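Local atomic coordinates of threonine synthase (Brucella melitensis bv. 1, PDB entry 4F4F), a protein that probably catalyses the pyridoxal-phosphate-dependent conversion of O-phospho-L-homoserine and water to L-threonine and phosphate, the last step of threonine biosynthesis. Residues A[38-43]-A[325-330]; A[270-273]-A[277-280]; A[282-287]-A[396-401]; A[288-293]-A[298-303]; A[306-309]-A[313-316]. All coordinates share one frame; numbering follows the deposited sequence.

Contact 1: residues A[38-43]-A[325-330]; sequences QEYPQF and LFEAHG
Tyr40 reaches from the 38-43 loop to Glu327 on the last turn of helix 321-328, and the contact is essentially this one pair. From its CB, Tyr40 sends the ring out opposite its own carbonyl carbon (chi1 -72°), toward the helix end. On the way CD2 packs on Arg273 and CE1 on Val270, both of helix 263-274. Farther out, CE2 lies 3.4 Å from Glu327 OE2, so the carboxylate oxygen sits at the ring edge, close to the ring plane. At the tip, Tyr40 OH donates a hydrogen bond of 2.7 Å to Glu327 OE2. That oxygen is met on its anti side, 30° out of the carboxylate plane, with the carboxylate turned 42° from the ring. Glu327 meets the ring from the opposite direction, its chain bent at chi2. Its helix ends just beyond in a Schellman motif, with Gly330 as the C-prime residue and Gly330 N bonded to Glu327 O at 3.0 Å. His329 closes the same turn with its side chain, ND1 donating to Leu325 O at 2.6 Å. In the N-terminal part of the enzyme, Gln42 NE2 donates to Tyr40 O at 3.1 Å, from well above the carbonyl plane, and also to Arg273 O. Glu327 OE2 also takes a salt bridge from Arg331, which would favour a charged carboxylate, while its OE1 has a long, weak ion pair with Arg273.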
# COMPACT_ATOMS: atom_id res chain seq x y z
N GLN A 38 -8.98 17.90 3.22
CA GLN A 38 -10.03 18.84 2.89
C GLN A 38 -9.62 19.64 1.64
O GLN A 38 -10.46 20.06 0.85
CB GLN A 38 -10.21 19.78 4.06
CG GLN A 38 -11.33 20.79 3.89
CD GLN A 38 -11.42 21.67 5.09
OE1 GLN A 38 -10.64 22.62 5.25
NE2 GLN A 38 -12.38 21.40 5.93
N GLU A 39 -8.32 19.87 1.51
CA GLU A 39 -7.74 20.41 0.28
C GLU A 39 -6.38 19.82 0.08
O GLU A 39 -5.73 19.36 1.03
CB GLU A 39 -7.59 21.93 0.35
CG GLU A 39 -6.73 22.39 1.49
CD GLU A 39 -7.53 23.11 2.54
OE1 GLU A 39 -6.94 24.03 3.15
OE2 GLU A 39 -8.74 22.80 2.74
N TYR A 40 -5.93 19.83 -1.17
CA TYR A 40 -4.62 19.30 -1.49
C TYR A 40 -3.56 20.40 -1.46
O TYR A 40 -3.74 21.47 -2.04
CB TYR A 40 -4.62 18.60 -2.83
CG TYR A 40 -5.36 17.30 -2.73
CD1 TYR A 40 -4.81 16.21 -2.09
CD2 TYR A 40 -6.66 17.20 -3.20
CE1 TYR A 40 -5.50 15.03 -1.99
CE2 TYR A 40 -7.36 16.02 -3.09
CZ TYR A 40 -6.79 14.95 -2.49
OH TYR A 40 -7.55 13.83 -2.38
N PRO A 41 -2.44 20.13 -0.79
CA PRO A 41 -1.31 21.07 -0.82
C PRO A 41 -0.84 21.24 -2.25
O PRO A 41 -0.90 20.29 -3.02
CB PRO A 41 -0.24 20.35 -0.01
CG PRO A 41 -1.01 19.42 0.87
CD PRO A 41 -2.11 18.93 -0.01
N GLN A 42 -0.46 22.45 -2.63
CA GLN A 42 -0.15 22.73 -4.01
C GLN A 42 1.32 23.06 -4.20
O GLN A 42 1.92 23.76 -3.39
CB GLN A 42 -1.00 23.88 -4.54
CG GLN A 42 -2.46 23.56 -4.54
CD GLN A 42 -2.78 22.49 -5.55
OE1 GLN A 42 -2.41 22.61 -6.73
NE2 GLN A 42 -3.49 21.46 -5.12
N PHE A 43 1.86 22.58 -5.32
CA PHE A 43 3.20 22.93 -5.79
C PHE A 43 3.10 23.54 -7.18
O PHE A 43 2.56 22.93 -8.09
CB PHE A 43 4.09 21.68 -5.88
CG PHE A 43 4.63 21.23 -4.57
CD1 PHE A 43 3.82 20.62 -3.64
CD2 PHE A 43 5.97 21.40 -4.28
CE1 PHE A 43 4.33 20.22 -2.42
CE2 PHE A 43 6.48 20.98 -3.07
CZ PHE A 43 5.66 20.40 -2.14
N LEU A 325 -13.90 7.57 -6.07
CA LEU A 325 -15.32 7.82 -6.30
C LEU A 325 -15.75 9.18 -5.73
O LEU A 325 -16.50 9.91 -6.36
CB LEU A 325 -16.18 6.71 -5.67
CG LEU A 325 -16.18 5.37 -6.38
CD1 LEU A 325 -16.98 4.31 -5.60
CD2 LEU A 325 -16.74 5.50 -7.80
N PHE A 326 -15.31 9.48 -4.52
CA PHE A 326 -15.66 10.75 -3.84
C PHE A 326 -15.18 11.92 -4.69
O PHE A 326 -15.95 12.83 -4.97
CB PHE A 326 -15.00 10.78 -2.45
CG PHE A 326 -15.35 11.95 -1.59
CD1 PHE A 326 -16.67 12.21 -1.24
CD2 PHE A 326 -14.35 12.76 -1.05
CE1 PHE A 326 -16.98 13.27 -0.38
CE2 PHE A 326 -14.65 13.80 -0.19
CZ PHE A 326 -15.97 14.07 0.14
N GLU A 327 -13.92 11.87 -5.12
CA GLU A 327 -13.37 12.97 -5.92
C GLU A 327 -14.10 13.11 -7.27
O GLU A 327 -14.43 14.23 -7.71
CB GLU A 327 -11.87 12.76 -6.14
CG GLU A 327 -11.05 12.69 -4.85
CD GLU A 327 -10.89 14.00 -4.17
OE1 GLU A 327 -11.58 15.00 -4.55
OE2 GLU A 327 -10.10 14.03 -3.20
N ALA A 328 -14.38 11.98 -7.90
CA ALA A 328 -15.01 11.94 -9.21
C ALA A 328 -16.45 12.49 -9.19
O ALA A 328 -16.92 13.04 -10.21
CB ALA A 328 -14.96 10.54 -9.79
N HIS A 329 -17.13 12.38 -8.04
CA HIS A 329 -18.50 12.89 -7.87
C HIS A 329 -18.50 14.30 -7.35
O HIS A 329 -19.49 14.77 -6.82
CB HIS A 329 -19.29 11.97 -6.92
CG HIS A 329 -19.65 10.63 -7.53
ND1 HIS A 329 -18.75 9.64 -7.69
CD2 HIS A 329 -20.85 10.15 -8.04
CE1 HIS A 329 -19.34 8.58 -8.28
NE2 HIS A 329 -20.62 8.90 -8.52
N GLY A 330 -17.36 14.96 -7.43
CA GLY A 330 -17.23 16.30 -6.92
C GLY A 330 -17.49 16.40 -5.43
O GLY A 330 -18.05 17.37 -4.97

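Contact 2: residues A[270-273]-A[277-280]; sequences VAKR and PIEQ
Ile278 points at helix 263-274 beside Lys272, the two CA atoms 6.0 Å apart, where that helix ends and strand 278-285 begins. The apolar part is modest. Ile278 directs its CD1 methyl, at the end of CG1, against the side of the helix, 4.0 Å from Lys272 CB and 4.5 Å from Ala271 CB. Ala271 presses its methyl also on Val236, Tyr239 and Phe240 of helix 236-245, and Ile278 leans on Phe255 of the neighbouring strand, so this end of the contact is buried. The polar part runs through water. Lys272 leaves the helix fully extended, with CG turned away from its backbone N (chi1 -175°), and its CE passes 3.6 Å from Ile278 O. The ammonium NZ meets no backbone oxygen of the strand directly. One water takes a bond from Lys272 NZ at 2.8 Å and gives one to Glu279 O, also at 2.8 Å. A second water donates to Ile278 O at 2.7 Å, with a weaker link to Lys272 NZ. The two waters link one ammonium to two successive carbonyls. The charge of Lys272 is met by a salt bridge to Glu362. The whole is the return bend of a beta-alpha-beta unit, in which helix 263-274 connects the parallel, adjacent strands 253-258 and 278-285 of the six-stranded mixed sheet.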
# COMPACT_ATOMS: atom_id res chain seq x y z
N VAL A 270 -3.04 11.84 -6.10
CA VAL A 270 -2.83 12.91 -5.15
C VAL A 270 -1.67 13.76 -5.64
O VAL A 270 -1.74 15.00 -5.62
CB VAL A 270 -2.56 12.40 -3.71
CG1 VAL A 270 -2.14 13.58 -2.78
CG2 VAL A 270 -3.81 11.73 -3.16
N ALA A 271 -0.58 13.13 -6.07
CA ALA A 271 0.54 13.87 -6.62
C ALA A 271 0.11 14.80 -7.76
O ALA A 271 0.49 15.96 -7.81
CB ALA A 271 1.62 12.94 -7.08
N LYS A 272 -0.67 14.26 -8.67
CA LYS A 272 -1.23 15.04 -9.75
C LYS A 272 -2.08 16.20 -9.22
O LYS A 272 -1.94 17.33 -9.70
CB LYS A 272 -2.08 14.14 -10.66
CG LYS A 272 -2.64 14.82 -11.91
CD LYS A 272 -3.38 13.84 -12.82
CE LYS A 272 -3.70 14.47 -14.17
NZ LYS A 272 -4.81 13.78 -14.91
N ARG A 273 -2.97 15.93 -8.28
CA ARG A 273 -3.76 17.02 -7.67
C ARG A 273 -2.87 18.11 -7.05
O ARG A 273 -3.25 19.29 -7.04
CB ARG A 273 -4.73 16.46 -6.63
CG ARG A 273 -5.91 15.68 -7.20
CD ARG A 273 -6.85 16.58 -8.00
NE ARG A 273 -7.44 17.63 -7.17
CZ ARG A 273 -8.53 17.51 -6.42
NH1 ARG A 273 -9.24 16.39 -6.42
NH2 ARG A 273 -8.94 18.53 -5.69
N PRO A 277 3.03 17.23 -12.97
CA PRO A 277 2.48 16.99 -14.30
C PRO A 277 2.46 15.50 -14.70
O PRO A 277 3.51 14.90 -14.94
CB PRO A 277 3.42 17.79 -15.20
CG PRO A 277 3.93 18.87 -14.31
CD PRO A 277 4.19 18.14 -13.03
N ILE A 278 1.27 14.93 -14.77
CA ILE A 278 1.11 13.51 -15.04
C ILE A 278 0.21 13.40 -16.24
O ILE A 278 -0.80 14.14 -16.36
CB ILE A 278 0.56 12.74 -13.81
CG1 ILE A 278 1.65 12.61 -12.74
CG2 ILE A 278 0.06 11.35 -14.16
CD1 ILE A 278 1.18 12.00 -11.44
N GLU A 279 0.56 12.51 -17.14
CA GLU A 279 -0.21 12.31 -18.36
C GLU A 279 -1.21 11.19 -18.07
O GLU A 279 -2.36 11.46 -17.73
CB GLU A 279 0.73 12.07 -19.55
CG GLU A 279 0.08 11.61 -20.86
CD GLU A 279 1.03 11.72 -22.07
OE1 GLU A 279 1.47 10.70 -22.73
OE2 GLU A 279 1.33 12.88 -22.37
N GLN A 280 -0.76 9.94 -18.10
CA GLN A 280 -1.64 8.81 -17.81
C GLN A 280 -1.36 8.22 -16.45
O GLN A 280 -0.18 8.13 -16.03
CB GLN A 280 -1.44 7.71 -18.82
CG GLN A 280 -1.91 7.99 -20.25
CD GLN A 280 -1.68 6.79 -21.16
OE1 GLN A 280 -0.57 6.56 -21.65
NE2 GLN A 280 -2.73 6.02 -21.39
O HOH W 1 -3.95 11.22 -15.45
O HOH W 2 -3.16 14.47 -17.60

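Contact 3: residues A[282-287]-A[396-401]; sequences IIATND and VKVARE
Val398 drops its two methyls between Ile282 and Ala284, the two residues that strand 278-285 turns toward helix 390-402. Val398 CG1 touches Ile282 CG2 at 3.7 Å, the side chains sliding past each other in opposite directions, and also comes within 3.8 Å of the backbone oxygen Ile283 O. Ala284 CB fits against the base of the valine, 3.7 Å from Val398 CB and equally near Val398 CG2. The torsion that puts CG1 opposite the backbone N of Val398 (chi1 171°) spreads the branches so that one serves each strand residue. With so small a partner as Ala284, the backbones come close: the CA atoms of Ala284 and Val398 are 5.8 Å apart. The axes of the short segments approach to 8.1 Å, at 135° between their directions. Helix 390-402 thus lies on a face of the mixed sheet, over strand 278-285: Thr256 of strand 253-258 touches Ile282, Ala284 and Ala399, and Met409 of strand 409-413 lies against Ile282 and Ala399. Farther out, Lys397 NZ makes a salt bridge within the helix to Glu401 OE1 at 3.1 Å. Lys397 to Arg367 O and Arg400 to Glu103 tie the helix to other parts of the chain. Ile283 points away from the helix, its side chain about 4 Å from that of Phe262, a cofactor-binding residue. The side chains that meet are all apolar and no hydrogen bond crosses, so the fit rests on the shapes of one valine, one isoleucine and one alanine methyl, the charged ends of Lys397, Arg400 and Glu401 lying away from the strand.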
# COMPACT_ATOMS: atom_id res chain seq x y z
N ILE A 282 -2.36 4.53 -15.06
CA ILE A 282 -2.89 3.28 -15.65
C ILE A 282 -2.97 2.24 -14.55
O ILE A 282 -1.97 1.95 -13.87
CB ILE A 282 -2.02 2.79 -16.83
CG1 ILE A 282 -1.89 3.90 -17.89
CG2 ILE A 282 -2.63 1.53 -17.44
CD1 ILE A 282 -1.08 3.52 -19.14
N ILE A 283 -4.17 1.70 -14.37
CA ILE A 283 -4.45 0.66 -13.41
C ILE A 283 -4.13 -0.66 -14.07
O ILE A 283 -4.68 -0.95 -15.15
CB ILE A 283 -5.97 0.67 -13.01
CG1 ILE A 283 -6.42 2.05 -12.46
CG2 ILE A 283 -6.27 -0.48 -12.06
CD1 ILE A 283 -7.91 2.36 -12.59
N ALA A 284 -3.29 -1.47 -13.46
CA ALA A 284 -2.97 -2.79 -14.01
C ALA A 284 -3.48 -3.87 -13.05
O ALA A 284 -3.12 -3.87 -11.86
CB ALA A 284 -1.46 -2.93 -14.23
N THR A 285 -4.32 -4.77 -13.56
CA THR A 285 -4.98 -5.75 -12.73
C THR A 285 -4.57 -7.15 -13.21
O THR A 285 -4.11 -7.33 -14.35
CB THR A 285 -6.53 -5.65 -12.81
OG1 THR A 285 -7.01 -6.34 -13.99
CG2 THR A 285 -6.98 -4.17 -12.79
N ASN A 286 -4.75 -8.12 -12.33
CA ASN A 286 -4.73 -9.52 -12.71
C ASN A 286 -6.13 -9.97 -13.15
O ASN A 286 -6.99 -9.12 -13.43
CB ASN A 286 -4.03 -10.40 -11.64
CG ASN A 286 -4.80 -10.57 -10.33
OD1 ASN A 286 -6.04 -10.54 -10.29
ND2 ASN A 286 -4.05 -10.81 -9.25
N ASP A 287 -6.36 -11.29 -13.27
CA ASP A 287 -7.68 -11.83 -13.64
C ASP A 287 -8.84 -11.33 -12.75
O ASP A 287 -9.99 -11.35 -13.16
CB ASP A 287 -7.65 -13.38 -13.60
CG ASP A 287 -6.51 -13.95 -14.44
OD1 ASP A 287 -6.69 -14.10 -15.65
OD2 ASP A 287 -5.42 -14.16 -13.89
N VAL A 396 4.13 -4.02 -16.39
CA VAL A 396 4.81 -3.84 -17.69
C VAL A 396 3.90 -4.24 -18.84
O VAL A 396 3.72 -3.49 -19.79
CB VAL A 396 6.16 -4.58 -17.76
CG1 VAL A 396 6.77 -4.46 -19.15
CG2 VAL A 396 7.14 -4.06 -16.71
N LYS A 397 3.27 -5.40 -18.75
CA LYS A 397 2.35 -5.83 -19.80
C LYS A 397 1.27 -4.75 -20.10
O LYS A 397 1.03 -4.37 -21.27
CB LYS A 397 1.67 -7.15 -19.39
CG LYS A 397 0.79 -7.77 -20.45
CD LYS A 397 -0.64 -7.29 -20.48
CE LYS A 397 -1.48 -8.21 -21.37
NZ LYS A 397 -2.92 -7.84 -21.37
N VAL A 398 0.60 -4.30 -19.05
CA VAL A 398 -0.51 -3.36 -19.21
C VAL A 398 0.00 -1.98 -19.67
O VAL A 398 -0.63 -1.31 -20.50
CB VAL A 398 -1.33 -3.25 -17.90
CG1 VAL A 398 -2.36 -2.11 -17.95
CG2 VAL A 398 -1.99 -4.57 -17.55
N ALA A 399 1.14 -1.54 -19.12
CA ALA A 399 1.77 -0.28 -19.53
C ALA A 399 1.97 -0.30 -21.05
O ALA A 399 1.65 0.65 -21.72
CB ALA A 399 3.10 -0.07 -18.84
N ARG A 400 2.49 -1.40 -21.59
CA ARG A 400 2.79 -1.47 -23.02
C ARG A 400 1.53 -1.53 -23.88
O ARG A 400 1.52 -1.04 -24.99
CB ARG A 400 3.72 -2.64 -23.32
CG ARG A 400 5.08 -2.47 -22.67
CD ARG A 400 5.96 -3.69 -22.78
NE ARG A 400 7.31 -3.42 -22.28
CZ ARG A 400 8.35 -4.26 -22.35
NH1 ARG A 400 8.23 -5.46 -22.86
NH2 ARG A 400 9.53 -3.89 -21.89
N GLU A 401 0.47 -2.14 -23.37
CA GLU A 401 -0.80 -2.21 -24.06
C GLU A 401 -1.55 -0.88 -24.04
O GLU A 401 -2.16 -0.50 -25.02
CB GLU A 401 -1.68 -3.28 -23.39
CG GLU A 401 -2.94 -3.65 -24.17
CD GLU A 401 -3.80 -4.66 -23.42
OE1 GLU A 401 -3.52 -4.96 -22.25
OE2 GLU A 401 -4.76 -5.18 -24.02

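Contact 4: residues A[288-293]-A[298-303]; sequences NDILSR and GAYEMR
A short helix followed directly by a strand forms this contact: helix 290-297 turns at Gly298, whose phi is positive, into strand 299-301, and Ile290 and Arg293 meet Tyr300, Glu301 and Arg303. Ile290 CD1 sits squarely over the Tyr300 ring, 3.6 Å from its centroid, in a CH-pi contact. Leu291 CD2 comes instead to the ring edge, 4.2 Å from Tyr300 CE1. Tyr300 OH finds its partner in Ser318 N, and the ring lies close to those of Phe321 and Phe349. Strand 299-301 itself pairs antiparallel with strand 348-350. Arg293 grips the backbone of the strand end-on: NH1 at 2.9 Å and NH2 at 3.0 Å both bond to Glu301 O. NH1 uses a lone pair in the carbonyl plane, while NH2 meets the oxygen nearly in line with the C=O bond (175°). A bend at chi3 (-78°) swings the guanidinium into this position. Arg293 NE makes a salt bridge of 2.8 Å to Asp289 OD1, which lies in the guanidinium plane, whereas NE stands well above the plane of the carboxylate. The Arg303 guanidinium stacks flat on that of Arg293, centres 4.0 Å apart and planes only 5° apart. Ile290 CA lies over the rim of the opposite face. A water accepts from Arg303 NH1 at 2.9 Å and donates to Asp289 OD1 at 2.6 Å, so the carboxylate, reached directly by one arginine and through water by the other, probably eases their like charges.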
# COMPACT_ATOMS: atom_id res chain seq x y z
N ASN A 288 -8.52 -10.89 -11.54
CA ASN A 288 -9.51 -10.21 -10.70
C ASN A 288 -9.57 -8.75 -11.14
O ASN A 288 -8.85 -7.89 -10.64
CB ASN A 288 -9.11 -10.35 -9.24
CG ASN A 288 -9.06 -11.80 -8.82
OD1 ASN A 288 -10.09 -12.39 -8.53
ND2 ASN A 288 -7.86 -12.38 -8.79
N ASP A 289 -10.43 -8.50 -12.11
CA ASP A 289 -10.33 -7.32 -12.93
C ASP A 289 -11.51 -6.36 -12.74
O ASP A 289 -11.84 -5.60 -13.65
CB ASP A 289 -10.20 -7.76 -14.39
CG ASP A 289 -11.45 -8.43 -14.94
OD1 ASP A 289 -12.36 -8.89 -14.19
OD2 ASP A 289 -11.50 -8.51 -16.18
N ILE A 290 -12.10 -6.37 -11.54
CA ILE A 290 -13.20 -5.45 -11.22
C ILE A 290 -12.91 -4.03 -11.67
O ILE A 290 -13.76 -3.40 -12.29
CB ILE A 290 -13.61 -5.50 -9.71
CG1 ILE A 290 -14.97 -4.80 -9.53
CG2 ILE A 290 -12.53 -4.92 -8.77
CD1 ILE A 290 -15.53 -5.02 -8.15
N LEU A 291 -11.69 -3.57 -11.44
CA LEU A 291 -11.33 -2.19 -11.79
C LEU A 291 -11.27 -1.99 -13.30
O LEU A 291 -11.72 -0.96 -13.82
CB LEU A 291 -10.03 -1.77 -11.13
CG LEU A 291 -10.04 -1.70 -9.58
CD1 LEU A 291 -8.62 -1.52 -9.03
CD2 LEU A 291 -10.93 -0.58 -9.07
N SER A 292 -10.71 -2.94 -14.01
CA SER A 292 -10.71 -2.89 -15.47
C SER A 292 -12.15 -2.91 -16.01
O SER A 292 -12.53 -2.08 -16.83
CB SER A 292 -9.88 -4.06 -16.03
OG SER A 292 -9.82 -3.98 -17.44
N ARG A 293 -12.98 -3.83 -15.52
CA ARG A 293 -14.37 -3.88 -15.94
C ARG A 293 -15.11 -2.59 -15.61
O ARG A 293 -15.98 -2.15 -16.37
CB ARG A 293 -15.11 -5.05 -15.32
CG ARG A 293 -14.59 -6.40 -15.82
CD ARG A 293 -15.35 -7.57 -15.20
NE ARG A 293 -14.97 -7.92 -13.81
CZ ARG A 293 -15.71 -7.70 -12.72
NH1 ARG A 293 -16.86 -7.04 -12.81
NH2 ARG A 293 -15.29 -8.12 -11.54
N GLY A 298 -18.43 1.04 -16.42
CA GLY A 298 -19.06 1.71 -15.28
C GLY A 298 -19.64 0.79 -14.20
O GLY A 298 -20.08 1.27 -13.16
N ALA A 299 -19.58 -0.52 -14.41
CA ALA A 299 -20.26 -1.51 -13.56
C ALA A 299 -19.20 -2.08 -12.62
O ALA A 299 -18.36 -2.92 -13.01
CB ALA A 299 -20.88 -2.62 -14.40
N TYR A 300 -19.19 -1.58 -11.39
CA TYR A 300 -18.29 -2.11 -10.38
C TYR A 300 -19.03 -3.24 -9.74
O TYR A 300 -19.89 -3.02 -8.87
CB TYR A 300 -18.00 -1.03 -9.37
CG TYR A 300 -17.01 -1.37 -8.27
CD1 TYR A 300 -15.65 -1.18 -8.46
CD2 TYR A 300 -17.46 -1.78 -7.02
CE1 TYR A 300 -14.75 -1.42 -7.44
CE2 TYR A 300 -16.56 -2.03 -5.99
CZ TYR A 300 -15.21 -1.83 -6.20
OH TYR A 300 -14.32 -2.05 -5.17
N GLU A 301 -18.74 -4.46 -10.21
CA GLU A 301 -19.53 -5.63 -9.86
C GLU A 301 -18.65 -6.73 -9.33
O GLU A 301 -17.72 -7.17 -10.01
CB GLU A 301 -20.29 -6.14 -11.09
CG GLU A 301 -21.52 -5.32 -11.42
CD GLU A 301 -22.37 -5.92 -12.52
OE1 GLU A 301 -23.12 -5.16 -13.18
OE2 GLU A 301 -22.27 -7.16 -12.74
N MET A 302 -18.95 -7.20 -8.14
CA MET A 302 -18.14 -8.23 -7.50
C MET A 302 -18.32 -9.55 -8.24
O MET A 302 -19.42 -9.90 -8.62
CB MET A 302 -18.57 -8.40 -6.07
CG MET A 302 -18.34 -7.16 -5.23
SD MET A 302 -19.11 -7.36 -3.63
CE MET A 302 -18.07 -8.69 -3.00
N ARG A 303 -17.23 -10.27 -8.44
CA ARG A 303 -17.28 -11.61 -9.02
C ARG A 303 -16.39 -12.48 -8.13
O ARG A 303 -15.74 -11.98 -7.20
CB ARG A 303 -16.79 -11.60 -10.47
CG ARG A 303 -17.68 -10.83 -11.44
CD ARG A 303 -17.08 -10.86 -12.84
NE ARG A 303 -17.94 -10.31 -13.91
CZ ARG A 303 -17.61 -10.28 -15.20
NH1 ARG A 303 -16.43 -10.74 -15.61
NH2 ARG A 303 -18.44 -9.76 -16.09
O HOH W 3 -13.76 -11.06 -14.58

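Contact 5: residues A[306-309]-A[313-316]; sequences AQTT and MDIQ
Beside the pyridoxal phosphate pocket, Thr308 and Asp314 draw together the two ends of a loop that carries Met313, a residue of that pocket. The carboxylate of Asp314 is held by both donors of Thr308, its backbone N and its hydroxyl. Thr308 N donates to Asp314 OD2 at 3.1 Å, on its syn side, 24° out of the carboxylate plane, with an N-H...acceptor angle of 148°. Thr308 OG1 donates to Asp314 OD1 over a short 2.5 Å, on the syn lone pair. The hydroxyl comes there because it lies between its own backbone N and carbonyl carbon (chi1 69°), while CG2 passes 3.3 Å from Asp314 OD1. Thr308 OG1 is thus both donor and acceptor, giving to Asp314 and accepting from Ser310 N. Asp314 itself is the centre of an inverse gamma turn, closed by a weak bond of 2.8 Å from Ile315 N to Met313 O. Its side chain points toward residues 306-309. Met313, just before the turn centre, touches His391 and Ile394 of helix 390-402 and the cofactor. A water donates to Asp314 OD2 at 2.5 Å and is linked weakly to Gln307 NE2. Asn286 ND2 adds a weak bond to Asp314 OD1.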
# COMPACT_ATOMS: atom_id res chain seq x y z
N ALA A 306 -10.37 -15.25 -8.20
CA ALA A 306 -9.46 -16.28 -8.77
C ALA A 306 -8.10 -16.21 -8.07
O ALA A 306 -7.61 -15.13 -7.75
CB ALA A 306 -9.29 -16.08 -10.27
N GLN A 307 -7.50 -17.36 -7.80
CA GLN A 307 -6.13 -17.39 -7.29
C GLN A 307 -5.25 -17.29 -8.53
O GLN A 307 -5.50 -17.96 -9.53
CB GLN A 307 -5.82 -18.64 -6.49
CG GLN A 307 -6.01 -18.48 -4.98
CD GLN A 307 -7.46 -18.28 -4.59
OE1 GLN A 307 -8.30 -19.18 -4.76
NE2 GLN A 307 -7.76 -17.10 -4.04
N THR A 308 -4.25 -16.43 -8.47
CA THR A 308 -3.38 -16.13 -9.59
C THR A 308 -1.94 -16.22 -9.10
O THR A 308 -1.69 -16.62 -7.97
CB THR A 308 -3.62 -14.69 -10.13
OG1 THR A 308 -3.17 -13.73 -9.16
CG2 THR A 308 -5.12 -14.43 -10.49
N THR A 309 -0.99 -15.82 -9.95
CA THR A 309 0.41 -15.74 -9.58
C THR A 309 0.78 -14.37 -9.02
O THR A 309 1.92 -14.15 -8.66
CB THR A 309 1.33 -16.09 -10.78
OG1 THR A 309 0.95 -15.32 -11.93
CG2 THR A 309 1.26 -17.66 -11.12
N MET A 313 -2.71 -8.92 -5.49
CA MET A 313 -3.71 -8.24 -6.28
C MET A 313 -4.98 -9.09 -6.46
O MET A 313 -5.86 -8.75 -7.24
CB MET A 313 -3.10 -7.83 -7.62
CG MET A 313 -2.03 -6.76 -7.49
SD MET A 313 -0.92 -6.70 -8.92
CE MET A 313 -2.09 -6.55 -10.28
N ASP A 314 -5.07 -10.19 -5.72
CA ASP A 314 -6.24 -11.06 -5.81
C ASP A 314 -7.35 -10.46 -4.95
O ASP A 314 -7.58 -10.89 -3.82
CB ASP A 314 -5.88 -12.48 -5.38
CG ASP A 314 -5.09 -13.26 -6.47
OD1 ASP A 314 -4.92 -12.77 -7.60
OD2 ASP A 314 -4.64 -14.39 -6.18
N ILE A 315 -8.01 -9.43 -5.50
CA ILE A 315 -9.05 -8.68 -4.78
C ILE A 315 -10.42 -8.94 -5.36
O ILE A 315 -10.58 -9.04 -6.58
CB ILE A 315 -8.83 -7.14 -4.82
CG1 ILE A 315 -8.65 -6.62 -6.28
CG2 ILE A 315 -7.64 -6.76 -3.95
CD1 ILE A 315 -9.05 -5.16 -6.50
N GLN A 316 -11.41 -9.01 -4.47
CA GLN A 316 -12.82 -9.02 -4.89
C GLN A 316 -13.33 -7.58 -5.08
O GLN A 316 -13.99 -7.26 -6.06
CB GLN A 316 -13.68 -9.75 -3.85
CG GLN A 316 -15.11 -9.94 -4.33
CD GLN A 316 -15.84 -11.04 -3.59
OE1 GLN A 316 -16.08 -10.95 -2.39
NE2 GLN A 316 -16.20 -12.09 -4.31
O HOH W 4 -4.94 -15.28 -3.82

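In the fold
From the N terminus, residues 38-43 open contact 1, whose partner 325-330 comes 282 residues later; contacts 2, 4 and 5 nest inside that long loop. Contact 2 closes a short helix-to-strand return and touches contact 1 through Arg273 and Val270. Contact 3 starts farther along the same strand, 278-285, and ends on helix 390-402, so it crosses contact 1 and encloses contacts 4 and 5, which follow in series. Contact 3 meets both of them, as do contacts 4 and 5 each other, through Asn288 to Ala306. Contacts 1 and 2 join the N-terminal loop to helix 263-274 and the mixed sheet, while contacts 3, 4 and 5 lie nearer the cofactor.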